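Local coordinates for protein phytoene synthase (Enterococcus hirae, PDB 5IYS) that probably joins two prenyl diphosphates in a magnesium-dependent reaction, as dehydrosqualene and phytoene synthases do, and here binds two molecules of a farnesyl thiodiphosphate analogue, at residues Gln36-Lys41 with Thr235-Gln240; Arg114-Phe119 with Met180-Leu185; Gln166-Leu171 with Lys218-Leu223; Phe193-Thr198 with Val210-Ser215. All blocks are in the same frame, centred on the assembly; numbering follows the deposited sequence.

Interaction 1. Residues Gln36-Lys41 with Thr235-Gln240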
# COMPACT_ATOMS: atom_id res chain seq x y z
N GLN A 36 -2.25 6.54 15.10
CA GLN A 36 -1.48 7.58 15.79
C GLN A 36 -1.77 9.00 15.30
O GLN A 36 -1.29 9.95 15.89
CB GLN A 36 0.01 7.30 15.66
CG GLN A 36 0.41 6.01 16.38
CD GLN A 36 1.84 5.62 16.10
OE1 GLN A 36 2.74 5.79 16.93
NE2 GLN A 36 2.09 5.21 14.87
N LEU A 37 -2.48 9.11 14.18
CA LEU A 37 -2.96 10.41 13.69
C LEU A 37 -4.01 10.96 14.62
O LEU A 37 -4.74 10.20 15.28
CB LEU A 37 -3.60 10.22 12.31
CG LEU A 37 -2.65 9.85 11.18
CD1 LEU A 37 -3.45 9.52 9.88
CD2 LEU A 37 -1.70 11.05 11.03
N PRO A 38 -4.17 12.29 14.62
CA PRO A 38 -5.36 12.85 15.25
C PRO A 38 -6.59 12.18 14.65
O PRO A 38 -6.59 11.85 13.46
CB PRO A 38 -5.33 14.31 14.81
CG PRO A 38 -3.88 14.59 14.45
CD PRO A 38 -3.40 13.29 13.86
N LYS A 39 -7.67 12.13 15.43
CA LYS A 39 -8.80 11.25 15.17
C LYS A 39 -9.41 11.47 13.78
O LYS A 39 -9.63 10.51 13.07
CB LYS A 39 -9.90 11.45 16.23
CG LYS A 39 -11.09 10.49 16.10
CD LYS A 39 -11.99 10.46 17.34
CE LYS A 39 -13.19 9.52 17.13
NZ LYS A 39 -14.43 9.79 17.95
N ARG A 40 -9.71 12.72 13.41
CA ARG A 40 -10.38 12.98 12.14
C ARG A 40 -9.54 12.66 10.92
O ARG A 40 -10.07 12.17 9.91
CB ARG A 40 -10.96 14.39 12.08
CG ARG A 40 -12.07 14.57 13.11
CD ARG A 40 -12.44 16.03 13.40
NE ARG A 40 -13.35 16.00 14.53
CZ ARG A 40 -14.61 16.42 14.51
NH1 ARG A 40 -15.10 17.14 13.50
NH2 ARG A 40 -15.39 16.11 15.54
N LYS A 41 -8.23 12.89 11.03
CA LYS A 41 -7.32 12.46 9.97
C LYS A 41 -7.21 10.95 9.92
O LYS A 41 -7.26 10.34 8.84
CB LYS A 41 -5.94 13.12 10.13
CG LYS A 41 -5.94 14.56 9.62
CD LYS A 41 -4.58 15.22 9.80
CE LYS A 41 -4.47 16.48 8.94
NZ LYS A 41 -3.18 17.16 9.29
N THR A 235 3.06 17.37 7.82
CA THR A 235 2.56 18.02 9.04
C THR A 235 3.04 17.31 10.32
O THR A 235 3.12 16.09 10.37
CB THR A 235 1.03 18.09 9.03
OG1 THR A 235 0.62 18.76 7.84
CG2 THR A 235 0.52 18.88 10.23
N GLU A 236 3.52 18.08 11.28
CA GLU A 236 4.24 17.50 12.43
C GLU A 236 3.44 16.38 13.11
O GLU A 236 3.94 15.25 13.26
CB GLU A 236 4.58 18.56 13.47
CG GLU A 236 5.28 17.95 14.68
CD GLU A 236 5.63 18.99 15.72
OE1 GLU A 236 5.89 20.15 15.31
OE2 GLU A 236 5.57 18.68 16.93
N ASP A 237 2.18 16.66 13.39
CA ASP A 237 1.30 15.64 14.02
C ASP A 237 0.96 14.40 13.18
O ASP A 237 0.33 13.45 13.68
CB ASP A 237 0.03 16.28 14.61
CG ASP A 237 -0.96 16.81 13.56
OD1 ASP A 237 -0.89 16.53 12.34
OD2 ASP A 237 -1.92 17.47 14.00
N CYS A 238 1.43 14.38 11.92
CA CYS A 238 1.24 13.23 11.02
C CYS A 238 2.50 12.40 10.84
O CYS A 238 2.48 11.35 10.20
CB CYS A 238 0.73 13.67 9.65
SG CYS A 238 -0.91 14.45 9.72
N ARG A 239 3.64 12.91 11.30
CA ARG A 239 4.89 12.21 11.05
C ARG A 239 5.03 10.84 11.71
O ARG A 239 5.59 9.93 11.11
CB ARG A 239 6.06 13.09 11.48
CG ARG A 239 6.19 14.30 10.58
CD ARG A 239 7.43 15.11 11.00
NE ARG A 239 7.34 16.42 10.38
CZ ARG A 239 7.89 17.52 10.85
NH1 ARG A 239 8.57 17.49 11.99
NH2 ARG A 239 7.80 18.64 10.14
N GLN A 240 4.72 10.75 12.99
CA GLN A 240 4.87 9.50 13.74
C GLN A 240 4.05 8.39 13.06
O GLN A 240 4.55 7.28 12.84
CB GLN A 240 4.37 9.73 15.17
CG GLN A 240 4.36 8.52 16.10
CD GLN A 240 5.71 7.87 16.29
OE1 GLN A 240 6.75 8.55 16.38
NE2 GLN A 240 5.69 6.56 16.48
O HOH W 1 1.15 11.06 13.79
O HOH W 2 -0.71 12.86 16.36
O HOH W 3 -3.20 18.62 12.18
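Leu-37 and Cys-238 make the close-packed part of this contact: one methyl, Leu-37 CD2, sits 3.7 Å from Cys-238 SG and equally near Cys-238 CA, at the start of helix 236-258. The sulfur has a second neighbour in Lys-41, whose extended chain runs past it and brings NZ to 3.6 Å from Cys-238 SG. Pro-38, the N-cap residue of helix 39-60, brings its ring carbon CG to 3.5 Å from Asp-237 OD2.

Toward solvent, water takes over. The Asp-237 chi1 of 70° places CG between the backbone N and the carbonyl carbon. The Asp-237 and Lys-41 side chains cross at about a right angle. The salt bridge between them is long, Lys-41 NZ to Asp-237 OD1 3.9 Å, and a water spans the same two side chains. Another water donates to both backbone carbonyls, 3.0 Å to Gln-36 O and 2.9 Å to Asp-237 O. At the far end Gln-240 NE2 donates to Gln-36 OE1 (3.1 Å, N-H...O angle 150°), with the two amide planes steeply inclined at 77°. Gln-36 NE2 bonds instead to Ala-33 O and Ser-244 OG, and Gln-240 NE2 has a second acceptor in Leu-279 O of helix 272-287.

Far from the magnesium sites, then, two helix starts meet through one small apolar patch, while their polar groups are joined by a single direct hydrogen bond, a long ion pair and water.

Interaction 2. Residues Arg114-Phe119 with Met180-Leu185. With SO4 (sulfate ion), chain B.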
# COMPACT_ATOMS: atom_id res chain seq x y z
N ARG A 114 -7.78 -3.36 -12.50
CA ARG A 114 -8.36 -3.94 -13.72
C ARG A 114 -7.28 -4.69 -14.52
O ARG A 114 -7.50 -5.79 -15.03
CB ARG A 114 -9.00 -2.82 -14.56
CG ARG A 114 -9.81 -3.27 -15.78
CD ARG A 114 -10.58 -2.10 -16.40
NE ARG A 114 -11.01 -2.35 -17.78
CZ ARG A 114 -11.76 -1.51 -18.50
NH1 ARG A 114 -12.19 -0.38 -17.95
NH2 ARG A 114 -12.04 -1.78 -19.77
N LYS A 115 -6.07 -4.15 -14.52
CA LYS A 115 -4.94 -4.84 -15.13
C LYS A 115 -4.56 -6.16 -14.46
O LYS A 115 -4.20 -7.14 -15.13
CB LYS A 115 -3.72 -3.93 -15.21
CG LYS A 115 -2.80 -4.33 -16.35
CD LYS A 115 -1.36 -4.45 -15.92
CE LYS A 115 -0.48 -4.69 -17.14
NZ LYS A 115 -0.76 -5.98 -17.82
N ASP A 116 -4.61 -6.19 -13.13
CA ASP A 116 -4.43 -7.44 -12.41
C ASP A 116 -5.48 -8.49 -12.75
O ASP A 116 -5.20 -9.68 -12.65
CB ASP A 116 -4.46 -7.22 -10.91
CG ASP A 116 -3.12 -6.82 -10.38
OD1 ASP A 116 -2.10 -7.29 -10.93
OD2 ASP A 116 -3.10 -6.09 -9.37
N ALA A 117 -6.66 -8.05 -13.15
CA ALA A 117 -7.73 -8.97 -13.51
C ALA A 117 -7.37 -9.82 -14.74
O ALA A 117 -8.01 -10.84 -14.98
CB ALA A 117 -9.01 -8.21 -13.75
N ASP A 118 -6.43 -9.36 -15.55
CA ASP A 118 -5.91 -10.12 -16.68
C ASP A 118 -4.39 -10.15 -16.56
O ASP A 118 -3.67 -9.38 -17.21
CB ASP A 118 -6.37 -9.47 -18.00
CG ASP A 118 -5.61 -9.98 -19.23
OD1 ASP A 118 -4.98 -11.07 -19.20
OD2 ASP A 118 -5.69 -9.30 -20.27
N PHE A 119 -3.90 -10.98 -15.64
CA PHE A 119 -2.53 -10.82 -15.16
C PHE A 119 -1.47 -11.13 -16.21
O PHE A 119 -1.55 -12.17 -16.86
CB PHE A 119 -2.28 -11.67 -13.91
CG PHE A 119 -0.95 -11.38 -13.28
CD1 PHE A 119 -0.75 -10.19 -12.60
CD2 PHE A 119 0.15 -12.17 -13.56
CE1 PHE A 119 0.49 -9.86 -12.10
CE2 PHE A 119 1.39 -11.83 -13.10
CZ PHE A 119 1.57 -10.65 -12.40
N MET A 180 -0.91 -18.92 -7.35
CA MET A 180 -2.14 -18.30 -7.82
C MET A 180 -2.06 -18.03 -9.31
O MET A 180 -3.01 -17.51 -9.89
CB MET A 180 -2.38 -16.97 -7.10
CG MET A 180 -2.71 -17.10 -5.62
SD MET A 180 -4.01 -18.30 -5.26
CE MET A 180 -3.92 -18.33 -3.46
N GLY A 181 -0.92 -18.33 -9.92
CA GLY A 181 -0.69 -17.98 -11.32
C GLY A 181 -0.07 -16.62 -11.58
O GLY A 181 0.01 -16.16 -12.73
N ARG A 182 0.48 -16.01 -10.53
CA ARG A 182 1.09 -14.71 -10.71
C ARG A 182 2.58 -14.69 -10.44
O ARG A 182 3.04 -15.10 -9.37
CB ARG A 182 0.38 -13.66 -9.85
CG ARG A 182 -1.10 -13.53 -10.13
CD ARG A 182 -1.59 -12.22 -9.53
NE ARG A 182 -3.04 -12.10 -9.59
CZ ARG A 182 -3.74 -11.08 -9.09
NH1 ARG A 182 -3.12 -10.04 -8.55
NH2 ARG A 182 -5.06 -11.10 -9.16
N ILE A 183 3.33 -14.08 -11.36
CA ILE A 183 4.73 -13.78 -11.12
C ILE A 183 4.91 -12.28 -11.28
O ILE A 183 4.70 -11.76 -12.38
CB ILE A 183 5.68 -14.53 -12.09
CG1 ILE A 183 5.48 -16.05 -11.95
CG2 ILE A 183 7.15 -14.14 -11.84
CD1 ILE A 183 6.40 -16.89 -12.85
N TYR A 184 5.21 -11.59 -10.18
CA TYR A 184 5.57 -10.17 -10.25
C TYR A 184 7.05 -9.90 -10.53
O TYR A 184 7.43 -8.82 -10.97
CB TYR A 184 5.12 -9.48 -8.96
CG TYR A 184 3.61 -9.42 -8.83
CD1 TYR A 184 2.88 -8.40 -9.45
CD2 TYR A 184 2.91 -10.40 -8.13
CE1 TYR A 184 1.51 -8.35 -9.34
CE2 TYR A 184 1.53 -10.36 -8.01
CZ TYR A 184 0.84 -9.31 -8.61
OH TYR A 184 -0.53 -9.25 -8.48
N LEU A 185 7.92 -10.83 -10.16
CA LEU A 185 9.33 -10.68 -10.49
C LEU A 185 9.47 -10.55 -12.02
O LEU A 185 8.67 -11.10 -12.76
CB LEU A 185 10.12 -11.91 -10.01
CG LEU A 185 9.97 -12.24 -8.52
CD1 LEU A 185 10.73 -13.54 -8.22
CD2 LEU A 185 10.47 -11.10 -7.64
S SO4 B . -9.37 -4.52 -20.37
O1 SO4 B . -8.48 -3.75 -21.23
O2 SO4 B . -9.00 -5.93 -20.44
O3 SO4 B . -10.76 -4.36 -20.80
O4 SO4 B . -9.21 -4.04 -18.99
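Phe-119 turns its CG anti to the backbone N (chi1 -172°), while Arg-182 has CG anti to its own carbonyl carbon (chi1 -58°) and then runs extended to NE. The methylenes of that extended chain lie over one face of the phenylalanine ring. Arg-182 CG stands 4.0 Å from the Phe-119 ring centroid, a CH-pi contact offset toward the rim. The guanidinium beyond is nearly parallel to the ring. Phe-119 also meets Tyr-184, edge to face: the phenylalanine edge points at the tyrosine face, the centroids are 4.8 Å apart, and Phe-119 CE1 comes to 3.3 Å from Tyr-184 CE1. In the plane of the Phe-119 ring, at its edge, lies Ile-183 O, 3.3 Å from Phe-119 CZ. This buried carbonyl has no hydrogen-bond partner in the model, so ring C-H groups are what face it.

The polar half centres on Arg-182. Its NH1 donates to Tyr-184 OH at 2.7 Å, with the hydroxyl in the guanidinium plane, and its NH2 forms a salt bridge with Asp-60, a magnesium ligand of the DDxxD motif. Asp-116 crosses the arginine chain at about a right angle. Its OD1 is 3.8 Å from Arg-182 NH1 but well out of the guanidinium plane, so that pairing is one of charge alone, and its OD2 is hydrogen-bonded to Tyr-131 OH.

Held by an aromatic face on its stem and by a hydroxyl and a carboxylate at its tip, Arg-182 is placed as a second-shell residue that could orient Asp-60 and partly balance the negative charge gathered around the magnesium ions.

Interaction 3. Residues Gln166-Leu171 with Lys218-Leu223. With MG (magnesium ion), chain D; FPS (S-[(2E,6E)-3,7,11-trimethyldodeca-2,6,10-trienyl] trihydrogen thiodiphosphate), chain H; FPS (S-[(2E,6E)-3,7,11-trimethyldodeca-2,6,10-trienyl] trihydrogen thiodiphosphate), chain G.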
# COMPACT_ATOMS: atom_id res chain seq x y z
N GLN A 166 4.95 -1.74 -2.14
CA GLN A 166 4.41 -2.73 -3.08
C GLN A 166 5.53 -3.75 -3.38
O GLN A 166 5.24 -4.93 -3.48
CB GLN A 166 3.94 -2.05 -4.37
CG GLN A 166 3.40 -2.99 -5.42
CD GLN A 166 2.29 -3.88 -4.89
OE1 GLN A 166 2.38 -5.10 -4.94
NE2 GLN A 166 1.31 -3.27 -4.24
N LEU A 167 6.76 -3.29 -3.59
CA LEU A 167 7.90 -4.21 -3.79
C LEU A 167 8.08 -5.15 -2.60
O LEU A 167 8.41 -6.32 -2.75
CB LEU A 167 9.20 -3.42 -3.97
CG LEU A 167 9.40 -2.73 -5.32
CD1 LEU A 167 10.77 -2.09 -5.40
CD2 LEU A 167 9.19 -3.73 -6.46
N THR A 168 7.95 -4.59 -1.40
CA THR A 168 8.01 -5.41 -0.18
C THR A 168 6.90 -6.47 -0.18
O THR A 168 7.14 -7.65 0.13
CB THR A 168 7.84 -4.50 1.06
OG1 THR A 168 8.86 -3.48 1.06
CG2 THR A 168 7.91 -5.31 2.36
N ASN A 169 5.69 -6.07 -0.54
CA ASN A 169 4.58 -7.02 -0.64
C ASN A 169 4.85 -8.16 -1.63
O ASN A 169 4.59 -9.35 -1.35
CB ASN A 169 3.29 -6.26 -0.97
CG ASN A 169 2.06 -7.16 -0.98
OD1 ASN A 169 1.87 -7.92 -1.91
ND2 ASN A 169 1.22 -7.06 0.06
N ILE A 170 5.46 -7.79 -2.75
CA ILE A 170 5.84 -8.73 -3.80
C ILE A 170 6.87 -9.76 -3.27
O ILE A 170 6.72 -10.99 -3.43
CB ILE A 170 6.41 -7.96 -5.01
CG1 ILE A 170 5.28 -7.32 -5.84
CG2 ILE A 170 7.19 -8.88 -5.91
CD1 ILE A 170 5.75 -6.27 -6.88
N LEU A 171 7.87 -9.24 -2.57
CA LEU A 171 8.99 -10.03 -2.07
C LEU A 171 8.54 -10.92 -0.92
O LEU A 171 9.07 -12.01 -0.69
CB LEU A 171 10.11 -9.09 -1.61
CG LEU A 171 10.90 -8.46 -2.77
CD1 LEU A 171 11.71 -7.30 -2.27
CD2 LEU A 171 11.84 -9.51 -3.45
N LYS A 218 17.06 -4.47 -2.12
CA LYS A 218 17.92 -3.29 -2.09
C LYS A 218 17.22 -2.12 -2.77
O LYS A 218 17.21 -1.03 -2.22
CB LYS A 218 19.26 -3.59 -2.78
CG LYS A 218 20.14 -2.36 -2.99
CD LYS A 218 20.67 -2.36 -4.42
CE LYS A 218 21.97 -1.57 -4.57
NZ LYS A 218 21.76 -0.29 -5.31
N GLN A 219 16.59 -2.34 -3.92
CA GLN A 219 15.84 -1.29 -4.58
C GLN A 219 14.71 -0.77 -3.69
O GLN A 219 14.53 0.44 -3.60
CB GLN A 219 15.20 -1.78 -5.89
CG GLN A 219 14.54 -0.68 -6.70
CD GLN A 219 15.45 0.53 -6.92
OE1 GLN A 219 15.00 1.62 -7.26
NE2 GLN A 219 16.74 0.36 -6.65
N ALA A 220 13.87 -1.66 -3.17
CA ALA A 220 12.87 -1.25 -2.17
C ALA A 220 13.44 -0.44 -1.01
O ALA A 220 12.88 0.59 -0.59
CB ALA A 220 12.10 -2.47 -1.64
N GLU A 221 14.53 -0.93 -0.42
CA GLU A 221 15.16 -0.25 0.71
C GLU A 221 15.66 1.15 0.36
O GLU A 221 15.47 2.11 1.11
CB GLU A 221 16.32 -1.10 1.26
CG GLU A 221 15.85 -2.18 2.20
CD GLU A 221 16.92 -3.22 2.51
OE1 GLU A 221 17.96 -3.24 1.82
OE2 GLU A 221 16.73 -4.00 3.46
N ASN A 222 16.22 1.27 -0.84
CA ASN A 222 16.57 2.58 -1.39
C ASN A 222 15.37 3.49 -1.55
O ASN A 222 15.43 4.68 -1.24
CB ASN A 222 17.23 2.42 -2.76
CG ASN A 222 18.65 1.86 -2.67
OD1 ASN A 222 19.24 1.49 -3.68
ND2 ASN A 222 19.20 1.82 -1.46
N LEU A 223 14.26 2.93 -2.03
CA LEU A 223 13.05 3.73 -2.17
C LEU A 223 12.45 4.19 -0.85
O LEU A 223 11.93 5.31 -0.79
CB LEU A 223 12.00 3.01 -3.00
CG LEU A 223 12.40 2.71 -4.45
CD1 LEU A 223 11.43 1.65 -4.99
CD2 LEU A 223 12.28 3.99 -5.26
MG MG D . 0.77 -9.11 -3.31
C1 FPS H . -2.26 -4.98 -1.23
S1 FPS H . -1.05 -5.64 -2.33
C2 FPS H . -3.30 -4.22 -2.03
C3 FPS H . -3.08 -3.05 -2.66
C4 FPS H . -1.73 -2.38 -2.72
C5 FPS H . -4.25 -2.41 -3.37
C6 FPS H . -5.24 -1.79 -2.38
C7 FPS H . -4.51 -0.95 -1.34
C8 FPS H . -4.79 -1.06 -0.04
C10 FPS H . -3.97 -0.22 0.91
C9 FPS H . -5.81 -2.04 0.46
C11 FPS H . -4.60 1.12 1.22
C12 FPS H . -3.85 1.57 2.47
C13 FPS H . -4.05 2.75 3.09
C14 FPS H . -5.03 3.77 2.62
C15 FPS H . -3.22 3.05 4.30
PA FPS H . -1.85 -7.49 -2.63
O1A FPS H . -3.19 -7.35 -3.25
O2A FPS H . -0.89 -8.31 -3.63
O3A FPS H . -1.73 -8.30 -1.23
PB FPS H . -2.90 -8.75 -0.24
O1B FPS H . -2.87 -10.25 -0.25
O2B FPS H . -4.27 -8.27 -0.66
O3B FPS H . -2.56 -8.16 1.11
C1 FPS G . -0.62 -3.33 1.71
S1 FPS G . -2.33 -3.24 2.04
C2 FPS G . -0.32 -1.95 1.13
C3 FPS G . 0.57 -1.71 0.16
C4 FPS G . 1.39 -2.82 -0.43
C5 FPS G . 0.80 -0.31 -0.36
C6 FPS G . -0.06 0.78 0.29
C7 FPS G . 0.54 2.13 -0.03
C8 FPS G . 0.54 3.14 0.85
C10 FPS G . 1.06 4.48 0.37
C9 FPS G . -0.02 3.02 2.25
C11 FPS G . 2.17 4.95 1.31
C12 FPS G . 2.60 6.37 0.97
C13 FPS G . 2.11 7.49 1.56
C14 FPS G . 2.63 8.84 1.16
C15 FPS G . 1.06 7.42 2.64
PA FPS G . -2.92 -4.67 3.41
O1A FPS G . -4.11 -4.25 4.15
O2A FPS G . -3.40 -5.86 2.42
O3A FPS G . -1.75 -5.29 4.31
PB FPS G . -0.96 -6.55 3.67
O1B FPS G . -1.55 -7.85 4.14
O2B FPS G . 0.48 -6.29 4.07
O3B FPS G . -1.01 -6.60 2.15
O HOH W 4 1.14 -8.32 -5.08
O HOH W 5 2.36 -9.92 -3.64
O HOH W 6 0.50 -9.81 -1.82
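Leu-167 lies against Ala-220, CB to CB at 3.8 Å, and that small side chain is what its CB and CD1 overlap. The leucine CG is anti to the carbonyl carbon (chi1 -75°); beyond it, Leu-167 CD1 meets Leu-223 CD1 at 3.8 Å. The two leucine side chains cross at about a right angle. Gln-219 adds its CG, 4.2 Å from Leu-167 CD1. No hydrogen bond joins the two segments. The helical segments 166-171 and 218-223 run nearly antiparallel, at 152°, their axes 9.4 Å apart at closest approach.

Just aside from this apolar seam, Thr-168 turns its hydroxyl to Ala-164 O in its own helix and to Tyr-224 OH of the partner helix.

The other face of helix 155-172 belongs to the active site. Asn-169 OD1 binds a magnesium ion at 2.1 Å, and the same ion is held by O2A of one thiodiphosphate, 1.9 Å away, and by three modelled waters. The amide nitrogen, Asn-169 ND2, is hydrogen-bonded to Tyr-249 OH. It also lies 3.1 Å from O3B of the second thiodiphosphate. Gln-166, one turn earlier, brings NE2 to 3.5 Å from C4 of the first ligand's prenyl chain.

One helix thus has two chemistries: aliphatic side chains bury its back on helix 207-227, and amides on its front meet metal, diphosphate and prenyl carbon.

Interaction 4. Residues Phe193-Thr198 with Val210-Ser215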
# COMPACT_ATOMS: atom_id res chain seq x y z
N PHE A 193 19.56 -13.14 -13.19
CA PHE A 193 20.02 -13.86 -12.01
C PHE A 193 19.97 -15.38 -12.21
O PHE A 193 20.32 -16.13 -11.31
CB PHE A 193 19.26 -13.43 -10.75
CG PHE A 193 19.56 -12.02 -10.31
CD1 PHE A 193 20.73 -11.72 -9.63
CD2 PHE A 193 18.72 -10.97 -10.69
CE1 PHE A 193 21.04 -10.40 -9.27
CE2 PHE A 193 19.03 -9.67 -10.35
CZ PHE A 193 20.16 -9.37 -9.62
N GLY A 194 19.49 -15.82 -13.37
CA GLY A 194 19.37 -17.24 -13.66
C GLY A 194 18.37 -17.97 -12.77
O GLY A 194 18.67 -19.04 -12.24
N VAL A 195 17.20 -17.37 -12.58
CA VAL A 195 16.11 -18.01 -11.86
C VAL A 195 15.16 -18.69 -12.84
O VAL A 195 14.73 -18.08 -13.82
CB VAL A 195 15.28 -16.99 -11.03
CG1 VAL A 195 14.13 -17.70 -10.32
CG2 VAL A 195 16.19 -16.31 -10.02
N ALA A 196 14.80 -19.93 -12.54
CA ALA A 196 13.80 -20.64 -13.33
C ALA A 196 12.51 -20.60 -12.53
O ALA A 196 12.56 -20.58 -11.29
CB ALA A 196 14.23 -22.09 -13.55
N THR A 197 11.38 -20.56 -13.22
CA THR A 197 10.13 -20.31 -12.51
C THR A 197 9.83 -21.48 -11.58
O THR A 197 9.09 -21.36 -10.61
CB THR A 197 8.94 -20.02 -13.45
OG1 THR A 197 8.25 -21.24 -13.74
CG2 THR A 197 9.38 -19.34 -14.75
N THR A 198 10.51 -22.59 -11.83
CA THR A 198 10.37 -23.76 -10.99
C THR A 198 10.87 -23.50 -9.57
O THR A 198 10.37 -24.07 -8.60
CB THR A 198 11.11 -24.95 -11.63
OG1 THR A 198 10.37 -26.15 -11.36
CG2 THR A 198 12.53 -25.07 -11.08
N VAL A 210 17.84 -16.01 -4.31
CA VAL A 210 18.25 -15.13 -3.22
C VAL A 210 18.92 -13.88 -3.78
O VAL A 210 18.60 -12.76 -3.37
CB VAL A 210 19.13 -15.84 -2.18
CG1 VAL A 210 19.64 -14.83 -1.14
CG2 VAL A 210 18.33 -16.95 -1.47
N ALA A 211 19.76 -14.07 -4.79
CA ALA A 211 20.40 -12.96 -5.48
C ALA A 211 19.37 -11.96 -6.00
O ALA A 211 19.51 -10.75 -5.78
CB ALA A 211 21.25 -13.48 -6.62
N LEU A 212 18.39 -12.47 -6.73
CA LEU A 212 17.33 -11.66 -7.31
C LEU A 212 16.51 -10.96 -6.23
O LEU A 212 16.35 -9.75 -6.27
CB LEU A 212 16.42 -12.53 -8.18
CG LEU A 212 15.32 -11.85 -9.00
CD1 LEU A 212 14.72 -12.83 -10.03
CD2 LEU A 212 14.23 -11.26 -8.12
N TRP A 213 16.04 -11.74 -5.26
CA TRP A 213 15.34 -11.23 -4.08
C TRP A 213 16.09 -10.04 -3.48
O TRP A 213 15.54 -8.95 -3.31
CB TRP A 213 15.15 -12.34 -3.05
CG TRP A 213 14.12 -12.03 -2.00
CD1 TRP A 213 12.81 -12.46 -1.97
CD2 TRP A 213 14.30 -11.25 -0.81
NE1 TRP A 213 12.17 -11.95 -0.87
CE2 TRP A 213 13.06 -11.24 -0.12
CE3 TRP A 213 15.39 -10.58 -0.25
CZ2 TRP A 213 12.89 -10.59 1.11
CZ3 TRP A 213 15.21 -9.88 0.94
CH2 TRP A 213 13.96 -9.89 1.61
N GLU A 214 17.36 -10.25 -3.18
CA GLU A 214 18.17 -9.21 -2.57
C GLU A 214 18.38 -8.00 -3.47
O GLU A 214 18.40 -6.88 -2.97
CB GLU A 214 19.49 -9.75 -2.03
CG GLU A 214 19.31 -10.58 -0.75
CD GLU A 214 18.96 -9.74 0.48
OE1 GLU A 214 18.87 -8.50 0.40
OE2 GLU A 214 18.71 -10.34 1.53
N SER A 215 18.47 -8.23 -4.78
CA SER A 215 18.55 -7.11 -5.69
C SER A 215 17.31 -6.22 -5.56
O SER A 215 17.40 -4.99 -5.64
CB SER A 215 18.64 -7.59 -7.14
OG SER A 215 18.90 -6.49 -7.99
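This is an apolar contact in which an aromatic ring lies flat on a helix, at the outer end of the fold and away from the magnesium and ligand sites. Phe-193 comes where helix 187-193 gives way to loop, just before Gly-194, whose positive phi completes a Schellman motif. Its ring covers the backbone of helix 207-227 at Ala-211 and Leu-212. Leu-212 CA stands 3.8 Å from the ring centroid and 16° off the normal, a CH-pi contact made by the helix backbone itself, and Ala-211 O lies over the same ring. Around the ring, Ala-211 CB comes to 3.5 Å from Phe-193 CD1, Leu-212 CB to 3.7 Å from Phe-193 CD2, and Ser-215 CB to 3.4 Å from Phe-193 CZ. The serine hydroxyl is hydrogen-bonded to Arg-125 NH2.

Two residues on, Val-195 approaches the end of Leu-212, CG2 of the valine to CD1 of the leucine at 3.8 Å, the side chains crossing at about a right angle. Leu-212 also touches Asp-189 and Met-190 of helix 187-193, and Val-195 packs on Met-190 too. The turn after helix 187-193 is thereby laid against one side of helix 207-227, while Trp-213, pointing away from it, packs on helix 236-258.

Overall arrangement
From the N terminus, residues 36-41 open the longest loop, closed when interaction 1 reaches 235-240 and joins the starts of helices 39-60 and 236-258; the other three contacts nest inside it. Interaction 2 ties the end of helix 104-116 to the loop after helix 174-179. Interaction 3 opens at 166-171 before interaction 2 closes at 180-185, so these two cross, and Tyr-184 packs on Ile-170. Interaction 4 follows interaction 2 in series and is nested within interaction 3; both use helix 207-227, and Trp-213 NE1 probably hydrogen-bonds Leu-171 O. Leu-185 on Leu-212 links interactions 2 and 4. Interaction 1 stands apart, its nearest atoms about 14 Å from those of interaction 3.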